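Local structure of DUF574 domain-containing protein (2QE6) at residues I59-V64 and V242-W247; R67-L72 and Y191-S196. The protein binds S-adenosylmethionine and is probably a methyltransferase of the Rossmann-like class, though its substrate is not known. The protein carries 1 engineered substitution. All blocks are in the same frame, centred on the assembly; numbering follows the deposited sequence. Where two conformers were deposited one is given.

Contact 1: I59-V64 and V242-W247; sequences IENRKV and VYTALW. With SAM (S-adenosylmethionine), chain F.
In Asn61 CG stands anti to the backbone N (chi1 -170°), whereas in Arg62 it stands anti to the carbonyl carbon and the chain then bends at chi2 and chi3; together these torsions bring an amide and a guanidinium to the same carboxylate, that of S-adenosylmethionine. The two residues lie on helix 54-75 of a Rossmann-like methyltransferase fold, and the helix packs against the short 3-10 segment that follows strand 235-243. Arg62 NH1 gives a fairly straight bond to O of S-adenosylmethionine at 2.7 Å, with that oxygen at the edge of the guanidinium. The neighbouring oxygen, OXT, receives a weaker, bent bond from Asn61 ND2 at 2.8 Å. Tyr27 OH is also hydrogen-bonded to ND2, while OD1 is hydrogen-bonded to Thr195 OG1, so the amide is fixed in its rotation. An alanine in place of Arg62 would remove the guanidinium and would probably weaken the grip on the methionine carboxylate, one of whose oxygens would lose a charged donor.

The face turned to 242-247 is mixed, with the aliphatic part of Glu60 and the buried Val64 meeting Thr244, Ala245 and Trp247. Thr244, small and beta-branched, fits against the helix: its OG1 lies 3.7 Å from Glu60 CB, and its CB lies 4.2 Å from Val64 CG1. The compact methyl of Ala245 lets Glu60 OE1 approach to 3.6 Å from its CB, while Glu60 OE2 forms a long salt bridge with Lys63 NZ. Val64, branched and buried, crosses Trp247 at about a right angle, its CG2 resting 3.7 Å from Trp247 CB.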
ATOM      1  N   ILE A  59      11.947   0.683  -0.433  1.00 35.33           N
ATOM      2  CA  ILE A  59      12.278   0.125  -1.755  1.00 36.24           C
ATOM      3  C   ILE A  59      11.716  -1.308  -1.911  1.00 37.41           C
ATOM      4  O   ILE A  59      11.067  -1.641  -2.914  1.00 35.84           O
ATOM      5  CB  ILE A  59      13.787   0.190  -2.035  1.00 38.21           C
ATOM      6  CG1 ILE A  59      14.238   1.666  -2.138  1.00 41.34           C
ATOM      7  CG2 ILE A  59      14.137  -0.507  -3.381  1.00 36.23           C
ATOM      8  CD1 ILE A  59      15.770   1.862  -1.983  1.00 37.39           C
ATOM      9  N   GLU A  60      11.956  -2.154  -0.918  1.00 35.03           N
ATOM     10  CA  GLU A  60      11.478  -3.518  -0.986  1.00 33.98           C
ATOM     11  C   GLU A  60       9.952  -3.576  -1.040  1.00 35.56           C
ATOM     12  O   GLU A  60       9.402  -4.473  -1.651  1.00 36.31           O
ATOM     13  CB  GLU A  60      11.970  -4.344   0.199  1.00 31.85           C
ATOM     14  CG  GLU A  60      13.462  -4.654   0.141  1.00 34.21           C
ATOM     15  CD  GLU A  60      13.916  -5.364  -1.125  1.00 45.27           C
ATOM     16  OE1 GLU A  60      13.125  -6.117  -1.756  1.00 39.72           O
ATOM     17  OE2 GLU A  60      15.105  -5.178  -1.471  1.00 45.44           O
ATOM     18  N   ASN A  61       9.280  -2.637  -0.385  1.00 34.67           N
ATOM     19  CA  ASN A  61       7.817  -2.575  -0.422  1.00 34.98           C
ATOM     20  C   ASN A  61       7.323  -2.214  -1.821  1.00 37.19           C
ATOM     21  O   ASN A  61       6.390  -2.835  -2.343  1.00 37.78           O
ATOM     22  CB  ASN A  61       7.316  -1.586   0.634  1.00 35.51           C
ATOM     23  CG  ASN A  61       5.847  -1.642   0.811  1.00 39.44           C
ATOM     24  OD1 ASN A  61       5.280  -2.676   1.155  1.00 38.77           O
ATOM     25  ND2 ASN A  61       5.210  -0.517   0.600  1.00 33.06           N
ATOM     26  N   ARG A  62       7.987  -1.261  -2.462  1.00 36.61           N
ATOM     27  CA  ARG A  62       7.661  -0.971  -3.864  1.00 35.52           C
ATOM     28  C   ARG A  62       7.934  -2.138  -4.790  1.00 36.04           C
ATOM     29  O   ARG A  62       7.136  -2.400  -5.660  1.00 37.72           O
ATOM     30  CB  ARG A  62       8.402   0.263  -4.368  1.00 36.08           C
ATOM     31  CG  ARG A  62       7.987   1.514  -3.614  1.00 36.20           C
ATOM     32  CD  ARG A  62       6.476   1.699  -3.615  1.00 43.07           C
ATOM     33  NE  ARG A  62       5.974   1.808  -4.991  1.00 32.20           N
ATOM     34  CZ  ARG A  62       4.777   2.277  -5.335  1.00 43.05           C
ATOM     35  NH1 ARG A  62       3.916   2.681  -4.412  1.00 41.10           N
ATOM     36  NH2 ARG A  62       4.450   2.346  -6.629  1.00 39.48           N
ATOM     37  N   LYS A  63       9.057  -2.818  -4.617  1.00 37.23           N
ATOM     38  CA  LYS A  63       9.359  -3.998  -5.412  1.00 36.46           C
ATOM     39  C   LYS A  63       8.322  -5.130  -5.196  1.00 36.69           C
ATOM     40  O   LYS A  63       7.958  -5.793  -6.137  1.00 31.34           O
ATOM     41  CB  LYS A  63      10.775  -4.519  -5.112  1.00 36.78           C
ATOM     42  CG  LYS A  63      11.968  -3.667  -5.625  1.00 39.79           C
ATOM     43  CD  LYS A  63      13.249  -4.278  -5.049  1.00 39.63           C
ATOM     44  CE  LYS A  63      14.526  -3.797  -5.651  1.00 54.70           C
ATOM     45  NZ  LYS A  63      15.653  -4.382  -4.819  1.00 56.85           N
ATOM     46  N   VAL A  64       7.852  -5.380  -3.968  1.00 32.05           N
ATOM     47  CA  VAL A  64       6.825  -6.415  -3.794  1.00 31.56           C
ATOM     48  C   VAL A  64       5.479  -5.971  -4.346  1.00 32.87           C
ATOM     49  O   VAL A  64       4.690  -6.804  -4.782  1.00 33.67           O
ATOM     50  CB  VAL A  64       6.658  -6.887  -2.301  1.00 35.16           C
ATOM     51  CG1 VAL A  64       5.924  -5.891  -1.485  1.00 37.12           C
ATOM     52  CG2 VAL A  64       5.976  -8.234  -2.248  1.00 34.54           C
ATOM     53  N   VAL A 242       5.157 -13.269   4.554  1.00 35.53           N
ATOM     54  CA  VAL A 242       6.624 -13.386   4.678  1.00 34.76           C
ATOM     55  C   VAL A 242       7.247 -12.013   4.535  1.00 35.01           C
ATOM     56  O   VAL A 242       6.590 -11.086   4.041  1.00 35.02           O
ATOM     57  CB  VAL A 242       7.209 -14.302   3.601  1.00 38.08           C
ATOM     58  CG1 VAL A 242       6.684 -15.732   3.769  1.00 34.57           C
ATOM     59  CG2 VAL A 242       6.925 -13.742   2.168  1.00 29.15           C
ATOM     60  N   TYR A 243       8.500 -11.859   4.984  1.00 32.23           N
ATOM     61  CA  TYR A 243       9.205 -10.599   4.805  1.00 33.12           C
ATOM     62  C   TYR A 243       9.076 -10.179   3.326  1.00 35.30           C
ATOM     63  O   TYR A 243       9.062 -10.995   2.431  1.00 34.15           O
ATOM     64  CB  TYR A 243      10.661 -10.715   5.236  1.00 34.37           C
ATOM     65  CG  TYR A 243      10.892 -10.840   6.736  1.00 32.49           C
ATOM     66  CD1 TYR A 243      10.478  -9.843   7.614  1.00 28.97           C
ATOM     67  CD2 TYR A 243      11.522 -11.949   7.269  1.00 31.60           C
ATOM     68  CE1 TYR A 243      10.723  -9.933   9.006  1.00 33.81           C
ATOM     69  CE2 TYR A 243      11.769 -12.047   8.650  1.00 33.16           C
ATOM     70  CZ  TYR A 243      11.364 -11.024   9.505  1.00 27.92           C
ATOM     71  OH  TYR A 243      11.592 -11.085  10.863  1.00 37.96           O
ATOM     72  N   THR A 244       8.903  -8.894   3.084  1.00 35.20           N
ATOM     73  CA  THR A 244       8.577  -8.419   1.749  1.00 34.84           C
ATOM     74  C   THR A 244       9.535  -8.934   0.635  1.00 36.67           C
ATOM     75  O   THR A 244       9.054  -9.299  -0.438  1.00 34.79           O
ATOM     76  CB  THR A 244       8.421  -6.836   1.711  1.00 36.80           C
ATOM     77  OG1 THR A 244       9.595  -6.209   2.265  1.00 33.19           O
ATOM     78  CG2 THR A 244       7.199  -6.379   2.493  1.00 35.19           C
ATOM     79  N   ALA A 245      10.849  -8.997   0.881  1.00 35.82           N
ATOM     80  CA  ALA A 245      11.809  -9.423  -0.145  1.00 34.65           C
ATOM     81  C   ALA A 245      11.697 -10.942  -0.489  1.00 35.04           C
ATOM     82  O   ALA A 245      12.211 -11.392  -1.518  1.00 37.01           O
ATOM     83  CB  ALA A 245      13.211  -9.099   0.296  1.00 35.39           C
ATOM     84  N   LEU A 246      11.052 -11.697   0.411  1.00 35.31           N
ATOM     85  CA  LEU A 246      10.873 -13.139   0.282  1.00 35.41           C
ATOM     86  C   LEU A 246       9.577 -13.506  -0.462  1.00 35.59           C
ATOM     87  O   LEU A 246       9.328 -14.681  -0.741  1.00 33.13           O
ATOM     88  CB  LEU A 246      10.874 -13.788   1.687  1.00 33.93           C
ATOM     89  CG  LEU A 246      12.133 -13.659   2.548  1.00 36.08           C
ATOM     90  CD1 LEU A 246      12.001 -14.423   3.894  1.00 30.54           C
ATOM     91  CD2 LEU A 246      13.376 -14.141   1.809  1.00 35.18           C
ATOM     92  N   TRP A 247       8.751 -12.517  -0.801  1.00 34.72           N
ATOM     93  CA  TRP A 247       7.478 -12.821  -1.460  1.00 33.46           C
ATOM     94  C   TRP A 247       7.689 -12.974  -2.957  1.00 34.07           C
ATOM     95  O   TRP A 247       7.884 -11.988  -3.641  1.00 33.36           O
ATOM     96  CB  TRP A 247       6.385 -11.772  -1.156  1.00 35.86           C
ATOM     97  CG  TRP A 247       4.999 -12.281  -1.549  1.00 32.64           C
ATOM     98  CD1 TRP A 247       4.121 -12.913  -0.743  1.00 35.64           C
ATOM     99  CD2 TRP A 247       4.379 -12.216  -2.847  1.00 33.01           C
ATOM    100  NE1 TRP A 247       2.992 -13.251  -1.444  1.00 35.72           N
ATOM    101  CE2 TRP A 247       3.125 -12.845  -2.740  1.00 32.33           C
ATOM    102  CE3 TRP A 247       4.770 -11.721  -4.076  1.00 35.94           C
ATOM    103  CZ2 TRP A 247       2.264 -12.979  -3.817  1.00 40.52           C
ATOM    104  CZ3 TRP A 247       3.907 -11.858  -5.158  1.00 39.45           C
ATOM    105  CH2 TRP A 247       2.673 -12.470  -5.015  1.00 35.55           C
TER
HETATM  106  N   SAM F 400       0.549   2.009  -0.855  1.00 28.40           N
HETATM  107  CA  SAM F 400       1.843   2.722  -1.193  1.00 30.21           C
HETATM  108  C   SAM F 400       2.988   1.735  -1.137  1.00 31.01           C
HETATM  109  O   SAM F 400       3.995   1.916  -1.812  1.00 31.59           O
HETATM  110  OXT SAM F 400       2.926   0.752  -0.386  1.00 28.67           O
HETATM  111  CB  SAM F 400       2.233   3.897  -0.275  1.00 27.39           C
HETATM  112  CG  SAM F 400       2.524   3.541   1.191  1.00 28.67           C
HETATM  113  SD  SAM F 400       2.783   4.953   2.316  1.00 14.44           S
HETATM  114  CE  SAM F 400       2.575   6.242   1.063  1.00 42.41           C
HETATM  115  C5' SAM F 400       1.107   4.974   2.987  1.00 31.89           C
HETATM  116  C4' SAM F 400      -0.029   5.703   2.258  1.00 30.30           C
HETATM  117  O4' SAM F 400      -1.277   5.372   2.876  1.00 27.71           O
HETATM  118  C3' SAM F 400       0.067   7.236   2.317  1.00 32.41           C
HETATM  119  O3' SAM F 400      -0.036   7.808   1.025  1.00 30.91           O
HETATM  120  C2' SAM F 400      -1.056   7.703   3.230  1.00 33.81           C
HETATM  121  O2' SAM F 400      -1.519   9.037   2.982  1.00 31.21           O
HETATM  122  C1' SAM F 400      -2.054   6.573   3.000  1.00 29.72           C
HETATM  123  N9  SAM F 400      -2.980   6.474   4.129  1.00 29.41           N
HETATM  124  C8  SAM F 400      -2.714   6.173   5.464  1.00 33.38           C
HETATM  125  N7  SAM F 400      -3.887   6.184   6.150  1.00 31.49           N
HETATM  126  C5  SAM F 400      -4.887   6.472   5.257  1.00 32.06           C
HETATM  127  C6  SAM F 400      -6.277   6.582   5.419  1.00 23.54           C
HETATM  128  N6  SAM F 400      -6.824   6.422   6.656  1.00 27.93           N
HETATM  129  N1  SAM F 400      -7.028   6.878   4.295  1.00 31.12           N
HETATM  130  C2  SAM F 400      -6.444   7.059   3.024  1.00 26.56           C
HETATM  131  N3  SAM F 400      -5.065   6.958   2.869  1.00 27.77           N
HETATM  132  C4  SAM F 400      -4.321   6.655   3.983  1.00 34.31           C

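Contact 2: R67-L72 and Y191-S196; sequences RGVRFL and YLFMTS
Helix-on-sheet packing of the Rossmann-like core brings helix 54-75 against strand 191-197, an interior strand of the mixed sheet, between 160-163 and 265-271. The short segments run almost exactly antiparallel, at 174°, with their axes 10.3 Å apart, and no hydrogen bond joins them. Leu72 carries one end of the contact. Its CD2 lies over a face of the Tyr191 ring, 3.9 Å from the centroid, a CH-pi contact in which the methyl sits nearest Tyr191 CG, at 3.4 Å. The other branch, CD1, reaches Phe193 CD2 at 4.0 Å, so one forked leucine serves both aromatic rings. Phe71 adds its CE2 beside Tyr191 CE2.

Toward the start of the helical segment, Phe193, with CG anti to the backbone N (chi1 177°), drives its ring at the helix backbone. There Phe193 CE2 comes within 3.7 Å of Gly68 CA. Glycine suits this place because a beta carbon would point at the ring and collide with Phe193 CZ. The next residue, Val69, adds its CG2, 4.2 Å from Phe193 CE2, and also packs on helix 94-101. Ile269 of strand 265-271 touches both Tyr191 and Phe193, extending the apolar layer to the next strand. Large residues on the strand thus meet a glycine and branched or aromatic residues on the helix, the helix-against-sheet packing of an alpha/beta Rossmann-like methyltransferase core.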
ATOM      1  N   ARG A  67       5.806  -6.954  -8.044  1.00 33.51           N
ATOM      2  CA  ARG A  67       5.693  -8.404  -8.167  1.00 32.33           C
ATOM      3  C   ARG A  67       4.273  -8.910  -7.881  1.00 31.17           C
ATOM      4  O   ARG A  67       3.797  -9.826  -8.548  1.00 31.96           O
ATOM      5  CB  ARG A  67       6.715  -9.137  -7.270  1.00 33.35           C
ATOM      6  CG  ARG A  67       8.173  -8.827  -7.579  1.00 27.27           C
ATOM      7  CD  ARG A  67       9.149  -9.861  -7.020  1.00 32.63           C
ATOM      8  NE  ARG A  67       8.967 -10.068  -5.589  1.00 28.85           N
ATOM      9  CZ  ARG A  67       9.412  -9.235  -4.647  1.00 36.47           C
ATOM     10  NH1 ARG A  67      10.071  -8.122  -4.973  1.00 35.42           N
ATOM     11  NH2 ARG A  67       9.187  -9.500  -3.363  1.00 32.01           N
ATOM     12  N   GLY A  68       3.615  -8.341  -6.876  1.00 34.67           N
ATOM     13  CA  GLY A  68       2.271  -8.766  -6.513  1.00 34.89           C
ATOM     14  C   GLY A  68       1.229  -8.335  -7.534  1.00 35.57           C
ATOM     15  O   GLY A  68       0.362  -9.091  -7.906  1.00 32.27           O
ATOM     16  N   VAL A  69       1.324  -7.108  -8.016  1.00 39.02           N
ATOM     17  CA  VAL A  69       0.382  -6.640  -9.015  1.00 36.21           C
ATOM     18  C   VAL A  69       0.574  -7.434 -10.304  1.00 37.53           C
ATOM     19  O   VAL A  69      -0.390  -7.771 -10.959  1.00 38.36           O
ATOM     20  CB  VAL A  69       0.479  -5.128  -9.218  1.00 37.04           C
ATOM     21  CG1 VAL A  69      -0.342  -4.701 -10.374  1.00 30.22           C
ATOM     22  CG2 VAL A  69       0.054  -4.408  -7.941  1.00 33.60           C
ATOM     23  N   ARG A  70       1.821  -7.730 -10.665  1.00 37.33           N
ATOM     24  CA  ARG A  70       2.111  -8.550 -11.841  0.50 36.57           C
ATOM     25  C   ARG A  70       1.510  -9.951 -11.695  1.00 35.63           C
ATOM     26  O   ARG A  70       0.959 -10.492 -12.646  1.00 34.62           O
ATOM     27  CB  ARG A  70       3.621  -8.641 -12.088  0.50 36.35           C
ATOM     28  CG  ARG A  70       3.989  -9.393 -13.362  0.50 37.53           C
ATOM     29  CD  ARG A  70       5.493  -9.480 -13.578  0.50 39.18           C
ATOM     30  NE  ARG A  70       6.154 -10.209 -12.494  0.50 36.13           N
ATOM     31  CZ  ARG A  70       7.197  -9.774 -11.791  0.50 31.36           C
ATOM     32  NH1 ARG A  70       7.746  -8.590 -12.040  0.50 28.98           N
ATOM     33  NH2 ARG A  70       7.700 -10.545 -10.834  0.50 29.55           N
ATOM     34  N   PHE A  71       1.601 -10.538 -10.495  1.00 35.03           N
ATOM     35  CA  PHE A  71       0.965 -11.837 -10.233  1.00 34.56           C
ATOM     36  C   PHE A  71      -0.557 -11.740 -10.428  1.00 34.26           C
ATOM     37  O   PHE A  71      -1.176 -12.554 -11.122  1.00 36.70           O
ATOM     38  CB  PHE A  71       1.293 -12.339  -8.811  1.00 35.33           C
ATOM     39  CG  PHE A  71       0.346 -13.388  -8.299  1.00 31.54           C
ATOM     40  CD1 PHE A  71       0.456 -14.699  -8.701  1.00 34.46           C
ATOM     41  CD2 PHE A  71      -0.630 -13.064  -7.365  1.00 39.76           C
ATOM     42  CE1 PHE A  71      -0.435 -15.681  -8.224  1.00 34.90           C
ATOM     43  CE2 PHE A  71      -1.531 -14.030  -6.909  1.00 35.75           C
ATOM     44  CZ  PHE A  71      -1.425 -15.331  -7.331  1.00 37.98           C
ATOM     45  N   LEU A  72      -1.147 -10.714  -9.844  1.00 35.23           N
ATOM     46  CA  LEU A  72      -2.599 -10.547  -9.852  1.00 34.75           C
ATOM     47  C   LEU A  72      -3.156 -10.297 -11.232  1.00 34.65           C
ATOM     48  O   LEU A  72      -4.152 -10.914 -11.622  1.00 34.07           O
ATOM     49  CB  LEU A  72      -2.990  -9.399  -8.929  1.00 33.87           C
ATOM     50  CG  LEU A  72      -2.879  -9.666  -7.440  1.00 37.62           C
ATOM     51  CD1 LEU A  72      -2.983  -8.366  -6.662  1.00 31.04           C
ATOM     52  CD2 LEU A  72      -3.890 -10.737  -6.952  1.00 33.43           C
ATOM     53  N   TYR A 191      -8.982 -11.097  -4.605  1.00 34.68           N
ATOM     54  CA  TYR A 191      -7.798 -11.125  -3.759  1.00 35.08           C
ATOM     55  C   TYR A 191      -7.716  -9.906  -2.861  1.00 36.77           C
ATOM     56  O   TYR A 191      -8.248  -8.848  -3.196  1.00 35.17           O
ATOM     57  CB  TYR A 191      -6.539 -11.203  -4.624  1.00 34.92           C
ATOM     58  CG  TYR A 191      -6.425 -12.473  -5.445  1.00 31.78           C
ATOM     59  CD1 TYR A 191      -7.082 -12.606  -6.636  1.00 27.10           C
ATOM     60  CD2 TYR A 191      -5.648 -13.547  -5.001  1.00 28.26           C
ATOM     61  CE1 TYR A 191      -6.959 -13.774  -7.412  1.00 31.21           C
ATOM     62  CE2 TYR A 191      -5.512 -14.708  -5.747  1.00 36.26           C
ATOM     63  CZ  TYR A 191      -6.171 -14.808  -6.962  1.00 34.53           C
ATOM     64  OH  TYR A 191      -6.068 -15.952  -7.688  1.00 33.86           O
ATOM     65  N   LEU A 192      -7.065 -10.094  -1.706  1.00 36.34           N
ATOM     66  CA  LEU A 192      -6.607  -9.028  -0.823  1.00 35.58           C
ATOM     67  C   LEU A 192      -5.077  -9.080  -0.759  1.00 36.37           C
ATOM     68  O   LEU A 192      -4.511 -10.129  -0.437  1.00 33.16           O
ATOM     69  CB  LEU A 192      -7.177  -9.220   0.582  1.00 33.88           C
ATOM     70  CG  LEU A 192      -6.862  -8.165   1.650  1.00 37.83           C
ATOM     71  CD1 LEU A 192      -7.390  -6.813   1.263  1.00 39.73           C
ATOM     72  CD2 LEU A 192      -7.434  -8.652   3.010  1.00 32.30           C
ATOM     73  N   PHE A 193      -4.431  -7.975  -1.122  1.00 34.50           N
ATOM     74  CA  PHE A 193      -2.948  -7.833  -1.136  1.00 34.90           C
ATOM     75  C   PHE A 193      -2.613  -6.743  -0.095  1.00 37.95           C
ATOM     76  O   PHE A 193      -3.048  -5.600  -0.231  1.00 37.11           O
ATOM     77  CB  PHE A 193      -2.529  -7.446  -2.568  1.00 34.17           C
ATOM     78  CG  PHE A 193      -1.053  -7.181  -2.789  1.00 31.21           C
ATOM     79  CD1 PHE A 193      -0.071  -7.592  -1.899  1.00 36.71           C
ATOM     80  CD2 PHE A 193      -0.645  -6.576  -3.989  1.00 35.30           C
ATOM     81  CE1 PHE A 193       1.283  -7.389  -2.169  1.00 34.96           C
ATOM     82  CE2 PHE A 193       0.707  -6.347  -4.251  1.00 34.30           C
ATOM     83  CZ  PHE A 193       1.679  -6.779  -3.338  1.00 32.56           C
HETATM   84  N   MSE A 194      -1.911  -7.105   0.987  1.00 35.77           N
HETATM   85  CA  MSE A 194      -1.498  -6.128   1.968  1.00 35.71           C
HETATM   86  C   MSE A 194      -0.023  -6.257   2.318  1.00 34.23           C
HETATM   87  O   MSE A 194       0.550  -7.349   2.223  1.00 36.16           O
HETATM   88  CB  MSE A 194      -2.294  -6.318   3.272  1.00 35.05           C
HETATM   89  CG  MSE A 194      -3.786  -6.421   3.044  1.00 42.33           C
HETATM   90 SE   MSE A 194      -4.773  -6.189   4.701  0.75 36.43          SE
HETATM   91  CE  MSE A 194      -4.579  -7.973   5.492  1.00 39.33           C
ATOM     92  N   THR A 195       0.590  -5.161   2.758  1.00 32.37           N
ATOM     93  CA  THR A 195       1.912  -5.249   3.364  1.00 33.77           C
ATOM     94  C   THR A 195       1.830  -4.447   4.661  1.00 32.30           C
ATOM     95  O   THR A 195       0.954  -3.611   4.819  1.00 34.67           O
ATOM     96  CB  THR A 195       3.043  -4.789   2.466  1.00 34.95           C
ATOM     97  OG1 THR A 195       3.060  -3.351   2.409  1.00 39.38           O
ATOM     98  CG2 THR A 195       2.925  -5.419   1.084  1.00 33.75           C
ATOM     99  N   SER A 196       2.755  -4.680   5.563  1.00 34.35           N
ATOM    100  CA  SER A 196       2.644  -4.111   6.893  1.00 33.23           C
ATOM    101  C   SER A 196       4.005  -4.121   7.559  1.00 36.85           C
ATOM    102  O   SER A 196       4.745  -5.081   7.433  1.00 36.73           O
ATOM    103  CB  SER A 196       1.716  -4.942   7.748  1.00 35.21           C
ATOM    104  OG  SER A 196       1.637  -4.416   9.106  1.00 34.22           O
TER

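Both contacts use helix 54-75, first residues 59-64 and then, about two turns further on, counted from start to start, 67-72. Their partners come later in the reverse order, 191-196 before 242-247, so the chain pairing of contact 2 falls within that of contact 1. The centres are 10 Å apart, and both reach the same mixed sheet, at strand 191-197 and at the end of strand 235-243. Two probable hydrogen bonds join them: Asn61 OD1 to Thr195 OG1 at 2.6 Å, and Arg67 NH2 to Trp247 O at 2.8 Å. Through helix 54-75 and these bonds, the S-adenosylmethionine site at contact 1 is joined to the apolar core at contact 2.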